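Local structure of N-acetyl-beta-D glucosaminidase (Rhizomucor miehei CAU432, 4ZM6) at residues D558-K563 with V618-Q623; K583-R588 with G596-Q601. The protein binds acetyl-CoA in a GCN5-related glucosamine N-acetyltransferase region and probably hydrolyses beta-N-acetylglucosaminides through its glycoside hydrolase family 3 region. One frame throughout, in Å; residues are numbered along the deposited sequence.

Interaction 1 (D558-K563 with V618-Q623). With ACO (acetyl coenzyme *a), chain C.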
loop_
_atom_site.group_PDB
_atom_site.type_symbol
_atom_site.label_atom_id
_atom_site.label_comp_id
_atom_site.label_asym_id
_atom_site.label_seq_id
_atom_site.Cartn_x
_atom_site.Cartn_y
_atom_site.Cartn_z
ATOM N N ASP A 558 30.702 -10.123 4.300
ATOM C CA ASP A 558 32.114 -10.403 4.516
ATOM C C ASP A 558 32.563 -9.731 5.798
ATOM O O ASP A 558 33.324 -10.298 6.576
ATOM C CB ASP A 558 32.961 -9.917 3.340
ATOM C CG ASP A 558 34.390 -10.408 3.418
ATOM O OD1 ASP A 558 34.595 -11.640 3.485
ATOM O OD2 ASP A 558 35.310 -9.563 3.420
ATOM N N ASP A 559 32.064 -8.519 6.015
ATOM C CA ASP A 559 32.381 -7.748 7.208
ATOM C C ASP A 559 31.973 -8.479 8.497
ATOM O O ASP A 559 32.708 -8.444 9.481
ATOM C CB ASP A 559 31.697 -6.379 7.124
ATOM C CG ASP A 559 32.197 -5.405 8.164
ATOM O OD1 ASP A 559 33.294 -5.627 8.725
ATOM O OD2 ASP A 559 31.489 -4.406 8.417
ATOM N N ILE A 560 30.822 -9.149 8.472
ATOM C CA ILE A 560 30.241 -9.800 9.656
ATOM C C ILE A 560 30.587 -11.284 9.768
ATOM O O ILE A 560 30.907 -11.758 10.854
ATOM C CB ILE A 560 28.703 -9.655 9.649
ATOM C CG1 ILE A 560 28.332 -8.190 9.871
ATOM C CG2 ILE A 560 28.051 -10.545 10.702
ATOM C CD1 ILE A 560 26.872 -7.878 9.651
ATOM N N PHE A 561 30.482 -12.009 8.654
ATOM C CA PHE A 561 30.679 -13.461 8.625
ATOM C C PHE A 561 31.945 -13.901 7.875
ATOM O O PHE A 561 32.229 -15.094 7.795
ATOM C CB PHE A 561 29.483 -14.131 7.947
ATOM C CG PHE A 561 28.178 -13.952 8.671
ATOM C CD1 PHE A 561 27.946 -14.590 9.882
ATOM C CD2 PHE A 561 27.157 -13.187 8.116
ATOM C CE1 PHE A 561 26.736 -14.442 10.544
ATOM C CE2 PHE A 561 25.944 -13.036 8.772
ATOM C CZ PHE A 561 25.734 -13.661 9.988
ATOM N N GLY A 562 32.706 -12.949 7.337
ATOM C CA GLY A 562 33.845 -13.258 6.466
ATOM C C GLY A 562 34.907 -14.200 7.012
ATOM O O GLY A 562 35.535 -14.926 6.240
ATOM N N LYS A 563 35.118 -14.193 8.328
ATOM C CA LYS A 563 36.162 -15.020 8.948
ATOM C C LYS A 563 35.844 -16.513 8.860
ATOM O O LYS A 563 36.628 -17.275 8.309
ATOM C CB LYS A 563 36.398 -14.616 10.411
ATOM N N VAL A 618 23.400 -6.732 10.779
ATOM C CA VAL A 618 23.697 -5.295 10.695
ATOM C C VAL A 618 25.192 -5.052 10.936
ATOM O O VAL A 618 25.834 -5.774 11.702
ATOM C CB VAL A 618 22.804 -4.424 11.639
ATOM C CG1 VAL A 618 21.613 -5.212 12.176
ATOM C CG2 VAL A 618 23.588 -3.844 12.804
ATOM N N SER A 619 25.722 -4.025 10.273
ATOM C CA SER A 619 27.144 -3.690 10.315
ATOM C C SER A 619 27.618 -3.465 11.747
ATOM O O SER A 619 26.918 -2.806 12.520
ATOM C CB SER A 619 27.410 -2.421 9.501
ATOM O OG SER A 619 26.655 -2.406 8.300
ATOM N N PRO A 620 28.817 -3.980 12.099
ATOM C CA PRO A 620 29.322 -3.917 13.478
ATOM C C PRO A 620 29.268 -2.522 14.090
ATOM O O PRO A 620 28.754 -2.353 15.196
ATOM C CB PRO A 620 30.777 -4.374 13.344
ATOM C CG PRO A 620 30.802 -5.207 12.113
ATOM C CD PRO A 620 29.815 -4.567 11.185
ATOM N N SER A 621 29.766 -1.527 13.365
ATOM C CA SER A 621 29.762 -0.140 13.841
ATOM C C SER A 621 28.363 0.456 14.050
ATOM O O SER A 621 28.240 1.533 14.627
ATOM C CB SER A 621 30.540 0.742 12.866
ATOM O OG SER A 621 30.039 0.581 11.551
ATOM N N TYR A 622 27.323 -0.231 13.579
ATOM C CA TYR A 622 25.942 0.222 13.754
ATOM C C TYR A 622 25.076 -0.672 14.665
ATOM O O TYR A 622 23.895 -0.381 14.886
ATOM C CB TYR A 622 25.289 0.355 12.384
ATOM C CG TYR A 622 25.750 1.570 11.630
ATOM C CD1 TYR A 622 26.922 1.550 10.878
ATOM C CD2 TYR A 622 25.015 2.750 11.673
ATOM C CE1 TYR A 622 27.345 2.674 10.186
ATOM C CE2 TYR A 622 25.429 3.878 10.987
ATOM C CZ TYR A 622 26.591 3.834 10.248
ATOM O OH TYR A 622 26.982 4.958 9.572
ATOM N N GLN A 623 25.651 -1.747 15.198
ATOM C CA GLN A 623 24.933 -2.597 16.148
ATOM C C GLN A 623 24.669 -1.856 17.467
ATOM O O GLN A 623 25.355 -0.886 17.796
ATOM C CB GLN A 623 25.701 -3.902 16.385
ATOM C CG GLN A 623 25.664 -4.808 15.169
ATOM C CD GLN A 623 26.577 -6.014 15.242
ATOM O OE1 GLN A 623 27.031 -6.409 16.312
ATOM N NE2 GLN A 623 26.835 -6.622 14.087
HETATM N N1A ACO C . 20.737 2.524 23.606
HETATM C C2A ACO C . 21.159 1.559 24.455
HETATM N N3A ACO C . 21.048 0.238 24.188
HETATM C C4A ACO C . 20.505 -0.203 23.022
HETATM C C5A ACO C . 20.017 0.798 22.054
HETATM C C6A ACO C . 20.166 2.228 22.410
HETATM N N6A ACO C . 19.743 3.194 21.559
HETATM N N7A ACO C . 19.522 0.120 21.014
HETATM C C8A ACO C . 19.670 -1.204 21.280
HETATM N N9A ACO C . 20.249 -1.400 22.481
HETATM C C1B ACO C . 20.563 -2.729 23.077
HETATM C C2B ACO C . 19.457 -3.222 24.006
HETATM O O2B ACO C . 20.021 -3.713 25.229
HETATM C C3B ACO C . 18.714 -4.304 23.235
HETATM O O3B ACO C . 18.251 -5.402 24.044
HETATM P P3B ACO C . 19.140 -6.592 24.701
HETATM O O7A ACO C . 19.251 -7.644 23.617
HETATM O O8A ACO C . 20.438 -5.951 25.135
HETATM O O9A ACO C . 18.284 -7.032 25.855
HETATM C C4B ACO C . 19.686 -4.717 22.132
HETATM O O4B ACO C . 20.697 -3.700 22.033
HETATM C C5B ACO C . 18.969 -4.903 20.801
HETATM O O5B ACO C . 19.907 -4.653 19.763
HETATM P P1A ACO C . 19.497 -3.924 18.398
HETATM O O1A ACO C . 20.339 -2.674 18.290
HETATM O O2A ACO C . 18.004 -3.835 18.232
HETATM O O3A ACO C . 20.046 -5.085 17.436
HETATM P P2A ACO C . 21.369 -4.879 16.562
HETATM O O4A ACO C . 21.150 -3.678 15.672
HETATM O O5A ACO C . 22.572 -4.911 17.460
HETATM O O6A ACO C . 21.335 -6.228 15.695
HETATM C CBP ACO C . 21.983 -8.554 15.501
HETATM C CCP ACO C . 21.291 -7.497 16.344
HETATM C CDP ACO C . 21.256 -8.712 14.174
HETATM C CEP ACO C . 21.928 -9.877 16.250
HETATM C CAP ACO C . 23.425 -8.087 15.294
HETATM O OAP ACO C . 24.173 -8.310 16.486
HETATM C C9P ACO C . 24.113 -8.751 14.135
HETATM O O9P ACO C . 24.121 -8.184 13.050
HETATM N N8P ACO C . 24.710 -9.924 14.332
HETATM C C7P ACO C . 25.431 -10.572 13.253
HETATM C C6P ACO C . 25.759 -12.026 13.546
HETATM C C5P ACO C . 24.571 -12.971 13.571
HETATM O O5P ACO C . 24.713 -13.969 14.257
HETATM N N4P ACO C . 23.457 -12.749 12.854
HETATM C C3P ACO C . 22.346 -13.706 12.824
HETATM C C2P ACO C . 22.460 -14.723 11.682
HETATM S S1P ACO C . 21.469 -16.175 11.940
HETATM C C ACO C . 20.002 -15.815 11.252
HETATM O O ACO C . 19.785 -14.703 10.802
HETATM C CH3 ACO C . 18.971 -16.896 11.219
HETATM O O HOH W 1 31.333 -1.467 10.265
#
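In the acetyl-CoA pocket, Ile-560 and Asp-559, near the end of helix 546-561, meet Val-618 at the end of strand 608-618 and Pro-620 just beyond it. CG1 of Ile-560, anti to the carbonyl carbon (chi1 -68°), packs 4.1 Å from Pro-620 CD, and its methyl CD1 is turned to the carbonyl O of Val-618. The other branch, CG2, faces the cofactor 3.7 Å from ACO C7P and also sits over the centre of one Phe-561 ring face. The edge of that ring reaches the pantetheine amide, with Phe-561 CZ 3.8 Å from ACO N4P. Val-618 N donates to ACO O9P at 2.8 Å. This bond fits the GNAT fold, where the strand end binds pantetheine and the following Q-x-x-G-x-G loop, here Gln-623 to Gly-628, binds the pyrophosphate. The side chain of Gln-623, extended beyond CG, reaches back to the start of its own loop. Its NE2 donates almost straight to Val-618 O (2.7 Å, 175°), with the acceptor in the amide plane, and its OE1 receives a weak bond from ACO OAP. On the outer side Asp-559 and Pro-620 meet tip to tip. A water hydrogen-bonded to Ser-621 OG (2.7 Å) donates a weak bond to Asp-559 OD2.

Interaction 2 (K583-R588 with G596-Q601); sequences KHKVAR and GFVATQ
Lys-585 and Val-598 form the central hydrogen-bonded pair of an antiparallel beta hairpin, strands 585-588 and 594-605 of the GNAT domain. The strand segments run at 167° to each other. Lys-585 N donates to Val-598 O at 3.0 Å, and Val-598 N returns a bond to Lys-585 O at 2.9 Å (171°). Each of these carbonyls also takes a CA-H contact: His-584 CA approaches Val-598 O, and Phe-597 CA approaches Lys-585 O. Toward the turn, Ala-587 N donates to Gly-596 O at 2.7 Å from above the carbonyl plane. The return bond, Gly-596 N to Ala-587 O, is weak at 3.5 Å. At the other end Lys-583 N donates to Thr-600 O at 3.2 Å, again from above the carbonyl plane. That same oxygen lies at the edge of the His-584 ring, in its plane, while Ala-599 CB sits over one ring face, offset toward the rim. Val-586 and Phe-597 are the non-hydrogen-bonded pair. Val-586 CG1 meets the ring edge at CD1 of Phe-597, 3.8 Å away. Their backbones bond outward to the flanking strands, Val-586 with Asp-542 and Phe-597 with Met-617. On the other sheet face Lys-585 and Val-598 lie side by side, CB to CG1 3.6 Å. Beyond CG the lysine leads away, and its NZ forms a salt bridge with Asp-543. The hairpin lies in the middle of the sheet, flanked by strands 540-543 and 608-618. Helix 569-577 covers the His-584 and Phe-597 face through Leu-576, and helix 627-642 packs against Lys-583, Ala-587 and Thr-600 on the other.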
loop_
_atom_site.group_PDB
_atom_site.type_symbol
_atom_site.label_atom_id
_atom_site.label_comp_id
_atom_site.label_asym_id
_atom_site.label_seq_id
_atom_site.Cartn_x
_atom_site.Cartn_y
_atom_site.Cartn_z
ATOM N N LYS A 583 10.571 -11.614 0.627
ATOM C CA LYS A 583 10.415 -10.219 1.003
ATOM C C LYS A 583 11.632 -9.794 1.812
ATOM O O LYS A 583 11.652 -9.943 3.025
ATOM C CB LYS A 583 9.122 -10.005 1.791
ATOM C CG LYS A 583 8.846 -8.552 2.113
ATOM C CD LYS A 583 8.447 -7.753 0.878
ATOM C CE LYS A 583 6.941 -7.770 0.680
ATOM N NZ LYS A 583 6.534 -7.072 -0.568
ATOM N N HIS A 584 12.645 -9.281 1.118
ATOM C CA HIS A 584 13.875 -8.826 1.752
ATOM C C HIS A 584 13.848 -7.317 1.933
ATOM O O HIS A 584 13.253 -6.595 1.129
ATOM C CB HIS A 584 15.087 -9.224 0.915
ATOM C CG HIS A 584 15.065 -10.652 0.470
ATOM N ND1 HIS A 584 15.782 -11.110 -0.612
ATOM C CD2 HIS A 584 14.381 -11.716 0.947
ATOM C CE1 HIS A 584 15.557 -12.400 -0.768
ATOM N NE2 HIS A 584 14.710 -12.793 0.164
ATOM N N LYS A 585 14.494 -6.848 2.995
ATOM C CA LYS A 585 14.511 -5.431 3.340
ATOM C C LYS A 585 15.922 -5.023 3.739
ATOM O O LYS A 585 16.690 -5.844 4.242
ATOM C CB LYS A 585 13.576 -5.150 4.525
ATOM C CG LYS A 585 12.192 -5.786 4.471
ATOM C CD LYS A 585 11.200 -4.879 3.765
ATOM C CE LYS A 585 9.778 -5.375 3.949
ATOM N NZ LYS A 585 8.836 -4.625 3.079
ATOM N N VAL A 586 16.251 -3.754 3.530
ATOM C CA VAL A 586 17.507 -3.191 4.026
ATOM C C VAL A 586 17.192 -2.038 4.970
ATOM O O VAL A 586 16.088 -1.499 4.946
ATOM C CB VAL A 586 18.429 -2.700 2.882
ATOM C CG1 VAL A 586 18.745 -3.839 1.922
ATOM C CG2 VAL A 586 17.822 -1.520 2.130
ATOM N N ALA A 587 18.157 -1.667 5.804
ATOM C CA ALA A 587 18.020 -0.484 6.653
ATOM C C ALA A 587 19.044 0.559 6.216
ATOM O O ALA A 587 20.213 0.233 6.001
ATOM C CB ALA A 587 18.202 -0.843 8.121
ATOM N N ARG A 588 18.592 1.804 6.071
ATOM C CA ARG A 588 19.450 2.906 5.633
ATOM C C ARG A 588 19.451 4.038 6.654
ATOM O O ARG A 588 18.422 4.321 7.266
ATOM C CB ARG A 588 18.955 3.474 4.302
ATOM C CG ARG A 588 18.955 2.516 3.125
ATOM C CD ARG A 588 18.468 3.229 1.870
ATOM N NE ARG A 588 18.004 2.304 0.833
ATOM C CZ ARG A 588 18.756 1.783 -0.140
ATOM N NH1 ARG A 588 20.046 2.076 -0.244
ATOM N NH2 ARG A 588 18.206 0.954 -1.023
ATOM N N GLY A 596 21.913 -2.273 7.668
ATOM C CA GLY A 596 21.458 -3.620 8.002
ATOM C C GLY A 596 20.635 -4.252 6.897
ATOM O O GLY A 596 20.113 -3.561 6.015
ATOM N N PHE A 597 20.508 -5.571 6.965
ATOM C CA PHE A 597 19.779 -6.333 5.968
ATOM C C PHE A 597 19.011 -7.468 6.633
ATOM O O PHE A 597 19.480 -8.057 7.604
ATOM C CB PHE A 597 20.768 -6.888 4.933
ATOM C CG PHE A 597 20.167 -7.889 3.992
ATOM C CD1 PHE A 597 19.474 -7.473 2.874
ATOM C CD2 PHE A 597 20.293 -9.249 4.234
ATOM C CE1 PHE A 597 18.913 -8.391 2.005
ATOM C CE2 PHE A 597 19.734 -10.174 3.373
ATOM C CZ PHE A 597 19.042 -9.744 2.255
ATOM N N VAL A 598 17.832 -7.770 6.096
ATOM C CA VAL A 598 17.072 -8.944 6.510
ATOM C C VAL A 598 16.545 -9.697 5.280
ATOM O O VAL A 598 16.076 -9.080 4.319
ATOM C CB VAL A 598 15.918 -8.560 7.464
ATOM C CG1 VAL A 598 14.860 -7.731 6.752
ATOM C CG2 VAL A 598 15.292 -9.796 8.094
ATOM N N ALA A 599 16.640 -11.028 5.321
ATOM C CA ALA A 599 16.120 -11.899 4.267
ATOM C C ALA A 599 14.996 -12.752 4.825
ATOM O O ALA A 599 14.973 -13.053 6.016
ATOM C CB ALA A 599 17.220 -12.781 3.721
ATOM N N THR A 600 14.111 -13.198 3.940
ATOM C CA THR A 600 12.782 -13.656 4.328
ATOM C C THR A 600 12.093 -14.413 3.186
ATOM O O THR A 600 12.124 -13.978 2.039
ATOM C CB THR A 600 11.920 -12.445 4.761
ATOM O OG1 THR A 600 11.988 -12.298 6.179
ATOM C CG2 THR A 600 10.453 -12.588 4.360
ATOM N N GLN A 601 11.467 -15.538 3.517
ATOM C CA GLN A 601 10.677 -16.301 2.554
ATOM C C GLN A 601 9.493 -16.967 3.247
ATOM O O GLN A 601 9.488 -17.115 4.471
ATOM C CB GLN A 601 11.552 -17.327 1.808
ATOM C CG GLN A 601 11.903 -18.622 2.534
ATOM C CD GLN A 601 12.406 -19.708 1.581
ATOM O OE1 GLN A 601 12.522 -19.496 0.371
ATOM N NE2 GLN A 601 12.701 -20.881 2.127
#

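Both interactions belong to the acetyltransferase domain, and their centres are 15 Å apart. Along the chain the order is 558-563, 583-588, 596-601, 618-623, so the hairpin of interaction 2 falls between the two segments of interaction 1. Interaction 2 lies in a mixed sheet that interaction 1 joins through Val-618, the end of strand 608-618, which pairs with strand 594-605. The two contacts touch there, with Val-618 CB 4.0 Å from Gly-596 CA. Interaction 1 borders the cofactor directly. The strands of interaction 2 are the next two beyond strand 608-618, with the Val-598 side chain about 7 Å from the bound acetyl-CoA. The hairpin thus flanks, within the sheet, the strand that carries cofactor-binding Leu-616 and Val-618.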